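Local coordinates for protein NADPH-flavin oxidoreductase (Vibrio parahaemolyticus serotype O3:K6, PDB 5UU6) that probably reduces flavins or nitro compounds at the expense of NADPH, using bound FMN as its redox cofactor, at residues Ser61-Phe66 / Gly133-Asn138; Glu78-Cys83 / Phe156-Gly161; Met125-Val130 / Leu160-Gln165. One frame throughout, in Å; residues are numbered along the deposited sequence. Where two conformers were deposited one is given.

Overall arrangement
The three contacts lie in one nitroreductase domain, around its four-stranded antiparallel sheet. Contact 2 pairs strands 78-85 and 152-161 in the middle of the sheet. Contact 3 joins the C-terminal end of strand 152-161 to strand 128-132, with its centre about 12 Å from that of contact 2. The two share Leu160 and Gly161. Contact 1 packs helix 57-66 on the turn after strand 128-132, about 11 Å between centres from contact 2 and about 20 Å from contact 3. Along the chain the segments begin at 61, 78, 125, 133, 156 and 160. Contacts 1 and 3 both touch FMN, so the strand and the turn after it help to form the flavin pocket.

Contact 1: Ser61-Phe66 / Gly133-Asn138; sequences SQLAKF and GGLRNN. With FMN (flavin mononucleotide), chain E.
Phe66, the last residue of helix 57-66, meets Asn138, while Leu63 one turn earlier meets Leu135. Residues 134-137 form a short 3-10 turn. The segment starts at the flavin. Gly133 N donates a short, nearly straight bond to FMN N5, 2.7 Å long at 174°. Gly133 has no side chain, and its CA rests close to the flavin ring. Gly134 N gives a weaker, more bent bond to FMN O4 at 3.0 Å. Leu135 then turns to the helix. Its CD2 lies 3.9 Å from Leu63 O and meets Leu63 CD2 at 4.2 Å. Phe79 and Val81 of the central sheet also pack on Leu135. Arg136 points away, and its NE forms a salt bridge with Glu102 of the second subunit. Asn137 sets its CB 3.8 Å from Phe66 O, while its OD1 is bonded to Arg228. Asn138 makes the polar link. Its CG stands anti to its carbonyl carbon (chi1 -66°), and ND2 reaches Phe66 O at 2.8 Å, almost straight at 168°. The oxygen lies close to the plane of the Asn138 amide. This bond gives a carbonyl at the helix end a side-chain donor. Asn138 CB packs 4.0 Å from Phe66 CB and also meets the ring at CD1. Asn138 is also the N-cap residue of helix 139-145, though its side chain makes no capping bond. Backbone N-H groups aimed at N5 and O4 are characteristic of the FMN site of the nitroreductase fold, and here the turn carrying them leans on helix 57-66.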
loop_
_atom_site.group_PDB
_atom_site.type_symbol
_atom_site.label_atom_id
_atom_site.label_comp_id
_atom_site.label_asym_id
_atom_site.label_seq_id
_atom_site.Cartn_x
_atom_site.Cartn_y
_atom_site.Cartn_z
ATOM N N SER A 61 -7.112 -19.668 -15.641
ATOM C CA SER A 61 -8.324 -19.442 -16.423
ATOM C C SER A 61 -9.476 -18.982 -15.541
ATOM O O SER A 61 -10.184 -18.023 -15.866
ATOM C CB SER A 61 -8.725 -20.726 -17.152
ATOM O OG SER A 61 -9.612 -20.386 -18.170
ATOM N N GLN A 62 -9.701 -19.694 -14.438
ATOM C CA GLN A 62 -10.771 -19.331 -13.514
ATOM C C GLN A 62 -10.568 -17.922 -12.983
ATOM O O GLN A 62 -11.507 -17.115 -12.951
ATOM C CB GLN A 62 -10.824 -20.336 -12.367
ATOM C CG GLN A 62 -11.501 -21.638 -12.756
ATOM C CD GLN A 62 -12.989 -21.440 -13.008
ATOM O OE1 GLN A 62 -13.781 -21.328 -12.066
ATOM N NE2 GLN A 62 -13.375 -21.378 -14.287
ATOM N N LEU A 63 -9.333 -17.600 -12.588
ATOM C CA LEU A 63 -9.060 -16.280 -12.021
ATOM C C LEU A 63 -9.293 -15.207 -13.062
ATOM O O LEU A 63 -9.795 -14.115 -12.753
ATOM C CB LEU A 63 -7.628 -16.223 -11.485
ATOM C CG LEU A 63 -7.431 -17.003 -10.171
ATOM C CD1 LEU A 63 -5.979 -17.247 -9.874
ATOM C CD2 LEU A 63 -8.099 -16.283 -8.980
ATOM N N ALA A 64 -8.933 -15.504 -14.310
ATOM C CA ALA A 64 -9.204 -14.566 -15.380
ATOM C C ALA A 64 -10.689 -14.242 -15.431
ATOM O O ALA A 64 -11.081 -13.072 -15.527
ATOM C CB ALA A 64 -8.718 -15.152 -16.716
ATOM N N LYS A 65 -11.530 -15.284 -15.381
ATOM C CA LYS A 65 -12.975 -15.085 -15.389
ATOM C C LYS A 65 -13.425 -14.248 -14.195
ATOM O O LYS A 65 -14.149 -13.259 -14.362
ATOM C CB LYS A 65 -13.693 -16.442 -15.408
ATOM C CG LYS A 65 -15.186 -16.349 -15.192
ATOM C CD LYS A 65 -15.918 -17.654 -15.587
ATOM N N PHE A 66 -12.998 -14.634 -12.980
ATOM C CA PHE A 66 -13.436 -13.971 -11.752
ATOM C C PHE A 66 -13.000 -12.503 -11.675
ATOM O O PHE A 66 -13.652 -11.694 -10.993
ATOM C CB PHE A 66 -12.897 -14.723 -10.533
ATOM C CG PHE A 66 -13.530 -16.051 -10.303
ATOM C CD1 PHE A 66 -14.864 -16.265 -10.633
ATOM C CD2 PHE A 66 -12.816 -17.082 -9.720
ATOM C CE1 PHE A 66 -15.467 -17.491 -10.419
ATOM C CE2 PHE A 66 -13.431 -18.314 -9.493
ATOM C CZ PHE A 66 -14.757 -18.511 -9.847
ATOM N N GLY A 133 -7.217 -5.479 -9.225
ATOM C CA GLY A 133 -8.200 -5.421 -8.154
ATOM C C GLY A 133 -9.503 -6.051 -8.547
ATOM O O GLY A 133 -10.398 -6.234 -7.718
ATOM N N GLY A 134 -9.608 -6.420 -9.818
ATOM C CA GLY A 134 -10.847 -6.986 -10.348
ATOM C C GLY A 134 -11.220 -8.306 -9.723
ATOM O O GLY A 134 -12.411 -8.680 -9.740
ATOM N N LEU A 135 -10.234 -9.006 -9.144
ATOM C CA LEU A 135 -10.487 -10.219 -8.363
ATOM C C LEU A 135 -11.553 -10.012 -7.292
ATOM O O LEU A 135 -12.332 -10.930 -7.002
ATOM C CB LEU A 135 -9.198 -10.665 -7.686
ATOM C CG LEU A 135 -8.093 -11.160 -8.600
ATOM C CD1 LEU A 135 -7.016 -11.736 -7.706
ATOM C CD2 LEU A 135 -8.671 -12.207 -9.557
ATOM N N ARG A 136 -11.596 -8.824 -6.692
ATOM C CA ARG A 136 -12.622 -8.497 -5.695
ATOM C C ARG A 136 -14.035 -8.462 -6.249
ATOM O O ARG A 136 -14.960 -8.472 -5.446
ATOM C CB ARG A 136 -12.299 -7.146 -5.028
ATOM C CG ARG A 136 -10.907 -7.118 -4.369
ATOM C CD ARG A 136 -10.857 -6.099 -3.237
ATOM N NE ARG A 136 -11.086 -4.762 -3.751
ATOM C CZ ARG A 136 -10.133 -3.980 -4.263
ATOM N NH1 ARG A 136 -8.870 -4.393 -4.328
ATOM N NH2 ARG A 136 -10.442 -2.775 -4.700
ATOM N N ASN A 137 -14.246 -8.450 -7.576
ATOM C CA ASN A 137 -15.608 -8.636 -8.098
ATOM C C ASN A 137 -16.240 -9.909 -7.558
ATOM O O ASN A 137 -17.458 -9.984 -7.358
ATOM C CB ASN A 137 -15.614 -8.730 -9.629
ATOM C CG ASN A 137 -15.214 -7.437 -10.303
ATOM O OD1 ASN A 137 -15.399 -6.348 -9.753
ATOM N ND2 ASN A 137 -14.653 -7.555 -11.512
ATOM N N ASN A 138 -15.433 -10.947 -7.402
ATOM C CA ASN A 138 -15.861 -12.274 -7.007
ATOM C C ASN A 138 -14.990 -12.789 -5.857
ATOM O O ASN A 138 -14.510 -13.925 -5.865
ATOM C CB ASN A 138 -15.795 -13.180 -8.229
ATOM C CG ASN A 138 -16.811 -12.768 -9.291
ATOM O OD1 ASN A 138 -17.985 -13.015 -9.128
ATOM N ND2 ASN A 138 -16.357 -12.120 -10.359
HETATM N N1 FMN E . -6.048 -2.342 -14.134
HETATM C C2 FMN E . -6.828 -3.243 -14.842
HETATM O O2 FMN E . -6.794 -3.215 -16.077
HETATM N N3 FMN E . -7.626 -4.167 -14.180
HETATM C C4 FMN E . -7.651 -4.207 -12.792
HETATM O O4 FMN E . -8.365 -5.039 -12.197
HETATM C C4A FMN E . -6.878 -3.276 -12.068
HETATM N N5 FMN E . -6.870 -3.255 -10.682
HETATM C C5A FMN E . -6.072 -2.391 -9.965
HETATM C C6 FMN E . -6.058 -2.431 -8.574
HETATM C C7 FMN E . -5.234 -1.537 -7.876
HETATM C C7M FMN E . -5.191 -1.542 -6.364
HETATM C C8 FMN E . -4.452 -0.619 -8.547
HETATM C C8M FMN E . -3.591 0.355 -7.761
HETATM C C9 FMN E . -4.459 -0.566 -9.950
HETATM C C9A FMN E . -5.279 -1.458 -10.654
HETATM N N10 FMN E . -5.291 -1.459 -12.047
HETATM C C10 FMN E . -6.069 -2.366 -12.748
HETATM C "C1'" FMN E . -4.444 -0.518 -12.843
HETATM C "C2'" FMN E . -5.127 0.850 -12.948
HETATM O "O2'" FMN E . -6.183 0.771 -13.885
HETATM C "C3'" FMN E . -4.051 1.854 -13.347
HETATM O "O3'" FMN E . -3.107 2.032 -12.300
HETATM C "C4'" FMN E . -4.524 3.194 -13.891
HETATM O "O4'" FMN E . -5.777 3.125 -14.501
HETATM C "C5'" FMN E . -3.711 3.256 -15.130
HETATM O "O5'" FMN E . -2.657 4.116 -14.952
HETATM P P FMN E . -1.153 3.580 -15.132
HETATM O O1P FMN E . -0.824 3.137 -16.551
HETATM O O2P FMN E . -0.343 4.822 -14.876
HETATM O O3P FMN E . -0.835 2.478 -14.130
#

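Contact 2: Glu78-Cys83 / Phe156-Gly161; sequences EFLVFC and FGMCLG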
loop_
_atom_site.group_PDB
_atom_site.type_symbol
_atom_site.label_atom_id
_atom_site.label_comp_id
_atom_site.label_asym_id
_atom_site.label_seq_id
_atom_site.Cartn_x
_atom_site.Cartn_y
_atom_site.Cartn_z
ATOM N N GLU A 78 3.639 -14.421 -14.936
ATOM C CA GLU A 78 3.375 -14.789 -13.559
ATOM C C GLU A 78 2.180 -14.002 -13.044
ATOM O O GLU A 78 1.908 -12.882 -13.492
ATOM C CB GLU A 78 4.622 -14.606 -12.678
ATOM C CG GLU A 78 5.801 -15.466 -13.191
ATOM C CD GLU A 78 5.831 -16.826 -12.521
ATOM O OE1 GLU A 78 6.536 -17.727 -13.029
ATOM O OE2 GLU A 78 5.143 -16.998 -11.490
ATOM N N PHE A 79 1.443 -14.626 -12.127
ATOM C CA PHE A 79 0.279 -14.015 -11.516
ATOM C C PHE A 79 0.342 -14.232 -10.016
ATOM O O PHE A 79 0.329 -15.379 -9.542
ATOM C CB PHE A 79 -1.034 -14.582 -12.074
ATOM C CG PHE A 79 -2.257 -13.850 -11.562
ATOM C CD1 PHE A 79 -2.447 -12.517 -11.888
ATOM C CD2 PHE A 79 -3.168 -14.468 -10.747
ATOM C CE1 PHE A 79 -3.550 -11.814 -11.444
ATOM C CE2 PHE A 79 -4.289 -13.779 -10.299
ATOM C CZ PHE A 79 -4.475 -12.449 -10.653
ATOM N N LEU A 80 0.366 -13.123 -9.282
ATOM C CA LEU A 80 0.563 -13.108 -7.847
ATOM C C LEU A 80 -0.732 -12.591 -7.239
ATOM O O LEU A 80 -1.312 -11.634 -7.762
ATOM C CB LEU A 80 1.739 -12.192 -7.486
ATOM C CG LEU A 80 3.139 -12.496 -8.078
ATOM C CD1 LEU A 80 4.147 -11.632 -7.300
ATOM C CD2 LEU A 80 3.490 -13.957 -7.955
ATOM N N VAL A 81 -1.216 -13.235 -6.185
ATOM C CA VAL A 81 -2.431 -12.770 -5.502
ATOM C C VAL A 81 -2.023 -12.345 -4.097
ATOM O O VAL A 81 -1.549 -13.179 -3.302
ATOM C CB VAL A 81 -3.522 -13.852 -5.460
ATOM C CG1 VAL A 81 -4.773 -13.311 -4.720
ATOM C CG2 VAL A 81 -3.866 -14.345 -6.856
ATOM N N PHE A 82 -2.206 -11.064 -3.779
ATOM C CA PHE A 82 -1.802 -10.528 -2.485
ATOM C C PHE A 82 -2.962 -10.640 -1.498
ATOM O O PHE A 82 -4.080 -10.252 -1.822
ATOM C CB PHE A 82 -1.347 -9.066 -2.623
ATOM C CG PHE A 82 -0.006 -8.922 -3.305
ATOM C CD1 PHE A 82 0.096 -9.002 -4.697
ATOM C CD2 PHE A 82 1.157 -8.783 -2.563
ATOM C CE1 PHE A 82 1.339 -8.881 -5.343
ATOM C CE2 PHE A 82 2.404 -8.698 -3.203
ATOM C CZ PHE A 82 2.485 -8.731 -4.593
ATOM N N CYS A 83 -2.681 -11.150 -0.294
ATOM C CA CYS A 83 -3.680 -11.433 0.716
ATOM C C CYS A 83 -3.266 -10.873 2.059
ATOM O O CYS A 83 -2.101 -10.969 2.437
ATOM C CB CYS A 83 -3.879 -12.955 0.905
ATOM S SG CYS A 83 -4.134 -13.833 -0.670
ATOM N N PHE A 156 -5.821 -8.054 -3.949
ATOM C CA PHE A 156 -5.682 -7.785 -5.384
ATOM C C PHE A 156 -4.647 -8.741 -5.955
ATOM O O PHE A 156 -3.840 -9.347 -5.233
ATOM C CB PHE A 156 -5.251 -6.330 -5.659
ATOM C CG PHE A 156 -3.991 -5.955 -4.934
ATOM C CD1 PHE A 156 -2.745 -6.225 -5.497
ATOM C CD2 PHE A 156 -4.044 -5.419 -3.643
ATOM C CE1 PHE A 156 -1.554 -5.933 -4.793
ATOM C CE2 PHE A 156 -2.848 -5.120 -2.930
ATOM C CZ PHE A 156 -1.607 -5.383 -3.518
ATOM N N GLY A 157 -4.651 -8.847 -7.272
ATOM C CA GLY A 157 -3.655 -9.620 -7.968
ATOM C C GLY A 157 -2.677 -8.707 -8.681
ATOM O O GLY A 157 -2.747 -7.485 -8.632
HETATM N N MSE A 158 -1.738 -9.345 -9.345
HETATM C CA MSE A 158 -0.682 -8.629 -10.019
HETATM C C MSE A 158 -0.183 -9.498 -11.177
HETATM O O MSE A 158 0.256 -10.630 -10.952
HETATM C CB MSE A 158 0.457 -8.327 -9.090
HETATM C CG MSE A 158 1.567 -7.646 -9.867
HETATM SE SE MSE A 158 2.956 -6.796 -8.808
HETATM C CE MSE A 158 3.627 -8.309 -7.878
ATOM N N CYS A 159 -0.301 -8.998 -12.409
ATOM C CA CYS A 159 0.302 -9.669 -13.571
ATOM C C CYS A 159 1.713 -9.142 -13.769
ATOM O O CYS A 159 1.975 -7.959 -13.554
ATOM C CB CYS A 159 -0.482 -9.425 -14.869
ATOM S SG CYS A 159 -2.258 -9.783 -14.852
ATOM N N LEU A 160 2.615 -10.031 -14.183
ATOM C CA LEU A 160 3.969 -9.678 -14.569
ATOM C C LEU A 160 4.359 -10.458 -15.811
ATOM O O LEU A 160 3.952 -11.613 -15.995
ATOM C CB LEU A 160 4.996 -9.973 -13.468
ATOM C CG LEU A 160 4.701 -9.377 -12.096
ATOM C CD1 LEU A 160 5.485 -10.062 -10.985
ATOM C CD2 LEU A 160 5.173 -7.965 -12.196
ATOM N N GLY A 161 5.172 -9.821 -16.648
ATOM C CA GLY A 161 5.645 -10.482 -17.846
ATOM C C GLY A 161 6.502 -9.543 -18.648
ATOM O O GLY A 161 6.761 -8.398 -18.248
#
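Met158, a selenomethionine in this crystal, pairs with Leu80 across antiparallel strands, and its side chain lies beside that of Leu80. Its CB lies 3.9 Å from Phe82 CE1. CG is anti to the backbone N (chi1 177°) and carries the chain off the sheet, packing near Val130 O. At the selenium the chain bends (chi3 61°) and swings CE back toward strand 78-83. There CE presses on Leu80 CD1 at 3.4 Å, tighter than usual. It also sits in the plane of the Phe82 ring, 3.5 Å from CE1. Phe82 lies nearly parallel to Phe156, but the rings are slid apart, with centroids 5.1 Å from each other. The CB of Phe82 makes a CH-pi contact over one face of the Phe156 ring.

The backbones are tied at Glu78 with Leu160, Leu80 with Met158, and Phe82 with Phe156. The bond from Met158 N to Leu80 O is weak. On the other face the tip of the Phe79 ring reaches Gly157, CZ 4.0 Å from CA, where a CB would clash with it. Cys159 SG lies obliquely beside the same ring.

Helix 101-124 packs on the face of Phe82, Met158 and Leu160 through Ala115, Cys118 and Ala122. Leu63 of helix 57-66 and Ile132 of strand 128-132 pack on Phe79. Strands 49-53 and 128-132 flank the pair, making this the centre of the sheet.

Contact 3: Met125-Val130 / Leu160-Gln165; sequences MGLGGV and LGHPDQ. With FMN (flavin mononucleotide), chain E.
Leu127 sets a methyl squarely over the middle of the His162 ring. CD2 lies 3.5 Å from the ring centroid, only 13° off the normal, a clear CH-pi contact. CB of Leu127 does not point at the histidine. With CG anti to the carbonyl carbon (chi1 -54°), the end of the side chain comes nearer and crosses the imidazole at a slant. A water also ties the two segments. It donates to Gly126 O and is hydrogen-bonded to His162 ND1 at 2.8 Å. The other ring nitrogen, NE2, makes a weak bond to Pro24 O.

Gly126, just after helix 101-124, completes a Schellman motif, with a positive phi that suits glycine. The chain then turns into strand 128-132. Gly128 and Gly161 form an antiparallel hydrogen-bonded pair. Gly128 N reaches Gly161 O at 2.9 Å, and Gly161 N returns a bond to Gly128 O at 3.1 Å. Gly128 O also receives a CA-H contact from Leu160 at 3.4 Å. Gly129 follows as a non-hydrogen-bonded pair with Leu160, with CA atoms only 4.4 Å apart. A CB on Gly128 would crowd Pro163 CG, and one on Gly129 would crowd Leu160 CD2. Pro163 closes the far end. Its CG sits 3.7 Å from Gly128 N, and its CD packs on Gly126 O.

Beyond the pairing, Val130 turns CG2 to the flavin, 3.5 Å from FMN N1, a van der Waals contact. Ser16, Arg18, Gln70 and His14 are among the residues that hydrogen-bond the cofactor. Val130 comes two residues after Gly128 in the same strand. The segments are thus joined by backbone bonds, a CH-pi contact and one water, with no charged groups paired between them.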
loop_
_atom_site.group_PDB
_atom_site.type_symbol
_atom_site.label_atom_id
_atom_site.label_comp_id
_atom_site.label_asym_id
_atom_site.label_seq_id
_atom_site.Cartn_x
_atom_site.Cartn_y
_atom_site.Cartn_z
HETATM N N MSE A 125 13.838 -4.302 -14.205
HETATM C CA MSE A 125 14.437 -5.346 -15.045
HETATM C C MSE A 125 13.922 -5.320 -16.478
HETATM O O MSE A 125 14.276 -6.186 -17.286
HETATM C CB MSE A 125 14.167 -6.736 -14.452
HETATM C CG MSE A 125 14.847 -6.947 -13.097
HETATM SE SE MSE A 125 14.230 -8.526 -12.093
HETATM C CE MSE A 125 16.017 -9.112 -11.728
ATOM N N GLY A 126 13.111 -4.326 -16.816
ATOM C CA GLY A 126 12.486 -4.323 -18.119
ATOM C C GLY A 126 11.218 -5.158 -18.225
ATOM O O GLY A 126 10.677 -5.286 -19.331
ATOM N N LEU A 127 10.720 -5.727 -17.121
ATOM C CA LEU A 127 9.419 -6.345 -17.155
ATOM C C LEU A 127 8.354 -5.274 -17.002
ATOM O O LEU A 127 8.639 -4.099 -16.739
ATOM C CB LEU A 127 9.280 -7.409 -16.060
ATOM C CG LEU A 127 10.384 -8.472 -16.099
ATOM C CD1 LEU A 127 10.414 -9.280 -14.808
ATOM C CD2 LEU A 127 10.319 -9.378 -17.351
ATOM N N GLY A 128 7.104 -5.684 -17.163
ATOM C CA GLY A 128 5.993 -4.802 -16.886
ATOM C C GLY A 128 4.894 -5.561 -16.172
ATOM O O GLY A 128 4.916 -6.790 -16.093
ATOM N N GLY A 129 3.921 -4.817 -15.671
ATOM C CA GLY A 129 2.780 -5.489 -15.091
ATOM C C GLY A 129 1.657 -4.532 -14.791
ATOM O O GLY A 129 1.706 -3.345 -15.142
ATOM N N VAL A 130 0.641 -5.075 -14.120
ATOM C CA VAL A 130 -0.556 -4.323 -13.768
ATOM C C VAL A 130 -1.161 -4.963 -12.521
ATOM O O VAL A 130 -1.146 -6.188 -12.368
ATOM C CB VAL A 130 -1.536 -4.241 -14.977
ATOM C CG1 VAL A 130 -2.000 -5.643 -15.511
ATOM C CG2 VAL A 130 -2.744 -3.376 -14.661
ATOM N N LEU A 160 2.615 -10.031 -14.183
ATOM C CA LEU A 160 3.969 -9.678 -14.569
ATOM C C LEU A 160 4.359 -10.458 -15.811
ATOM O O LEU A 160 3.952 -11.613 -15.995
ATOM C CB LEU A 160 4.996 -9.973 -13.468
ATOM C CG LEU A 160 4.701 -9.377 -12.096
ATOM C CD1 LEU A 160 5.485 -10.062 -10.985
ATOM C CD2 LEU A 160 5.173 -7.965 -12.196
ATOM N N GLY A 161 5.172 -9.821 -16.648
ATOM C CA GLY A 161 5.645 -10.482 -17.846
ATOM C C GLY A 161 6.502 -9.543 -18.648
ATOM O O GLY A 161 6.761 -8.398 -18.248
ATOM N N HIS A 162 6.984 -10.067 -19.776
ATOM C CA HIS A 162 7.678 -9.246 -20.756
ATOM C C HIS A 162 6.653 -8.457 -21.556
ATOM O O HIS A 162 5.723 -9.052 -22.116
ATOM C CB HIS A 162 8.558 -10.121 -21.655
ATOM C CG HIS A 162 9.648 -10.813 -20.896
ATOM N ND1 HIS A 162 10.918 -10.288 -20.764
ATOM C CD2 HIS A 162 9.637 -11.962 -20.172
ATOM C CE1 HIS A 162 11.647 -11.094 -20.006
ATOM N NE2 HIS A 162 10.891 -12.113 -19.626
ATOM N N PRO A 163 6.752 -7.138 -21.606
ATOM C CA PRO A 163 5.705 -6.344 -22.243
ATOM C C PRO A 163 5.648 -6.578 -23.726
ATOM O O PRO A 163 6.672 -6.789 -24.387
ATOM C CB PRO A 163 6.116 -4.901 -21.946
ATOM C CG PRO A 163 6.959 -5.023 -20.766
ATOM C CD PRO A 163 7.754 -6.275 -20.969
ATOM N N ASP A 164 4.424 -6.464 -24.259
ATOM C CA ASP A 164 4.178 -6.515 -25.699
ATOM C C ASP A 164 3.388 -5.295 -26.167
ATOM O O ASP A 164 2.793 -5.323 -27.237
ATOM C CB ASP A 164 3.445 -7.813 -26.059
ATOM C CG ASP A 164 3.504 -8.154 -27.564
ATOM O OD1 ASP A 164 4.263 -7.496 -28.314
ATOM O OD2 ASP A 164 2.765 -9.084 -27.986
ATOM N N GLN A 165 3.345 -4.240 -25.362
ATOM C CA GLN A 165 2.783 -2.950 -25.740
ATOM C C GLN A 165 3.644 -1.893 -25.062
ATOM O O GLN A 165 4.382 -2.193 -24.115
ATOM C CB GLN A 165 1.301 -2.798 -25.302
ATOM C CG GLN A 165 1.101 -2.941 -23.751
ATOM C CD GLN A 165 -0.364 -2.812 -23.264
ATOM O OE1 GLN A 165 -0.611 -2.723 -22.065
ATOM N NE2 GLN A 165 -1.327 -2.787 -24.206
HETATM N N1 FMN E . -6.048 -2.342 -14.134
HETATM C C2 FMN E . -6.828 -3.243 -14.842
HETATM O O2 FMN E . -6.794 -3.215 -16.077
HETATM N N3 FMN E . -7.626 -4.167 -14.180
HETATM C C4 FMN E . -7.651 -4.207 -12.792
HETATM O O4 FMN E . -8.365 -5.039 -12.197
HETATM C C4A FMN E . -6.878 -3.276 -12.068
HETATM N N5 FMN E . -6.870 -3.255 -10.682
HETATM C C5A FMN E . -6.072 -2.391 -9.965
HETATM C C6 FMN E . -6.058 -2.431 -8.574
HETATM C C7 FMN E . -5.234 -1.537 -7.876
HETATM C C7M FMN E . -5.191 -1.542 -6.364
HETATM C C8 FMN E . -4.452 -0.619 -8.547
HETATM C C8M FMN E . -3.591 0.355 -7.761
HETATM C C9 FMN E . -4.459 -0.566 -9.950
HETATM C C9A FMN E . -5.279 -1.458 -10.654
HETATM N N10 FMN E . -5.291 -1.459 -12.047
HETATM C C10 FMN E . -6.069 -2.366 -12.748
HETATM C "C1'" FMN E . -4.444 -0.518 -12.843
HETATM C "C2'" FMN E . -5.127 0.850 -12.948
HETATM O "O2'" FMN E . -6.183 0.771 -13.885
HETATM C "C3'" FMN E . -4.051 1.854 -13.347
HETATM O "O3'" FMN E . -3.107 2.032 -12.300
HETATM C "C4'" FMN E . -4.524 3.194 -13.891
HETATM O "O4'" FMN E . -5.777 3.125 -14.501
HETATM C "C5'" FMN E . -3.711 3.256 -15.130
HETATM O "O5'" FMN E . -2.657 4.116 -14.952
HETATM P P FMN E . -1.153 3.580 -15.132
HETATM O O1P FMN E . -0.824 3.137 -16.551
HETATM O O2P FMN E . -0.343 4.822 -14.876
HETATM O O3P FMN E . -0.835 2.478 -14.130
HETATM O O HOH W 1 11.149 -7.577 -21.435
#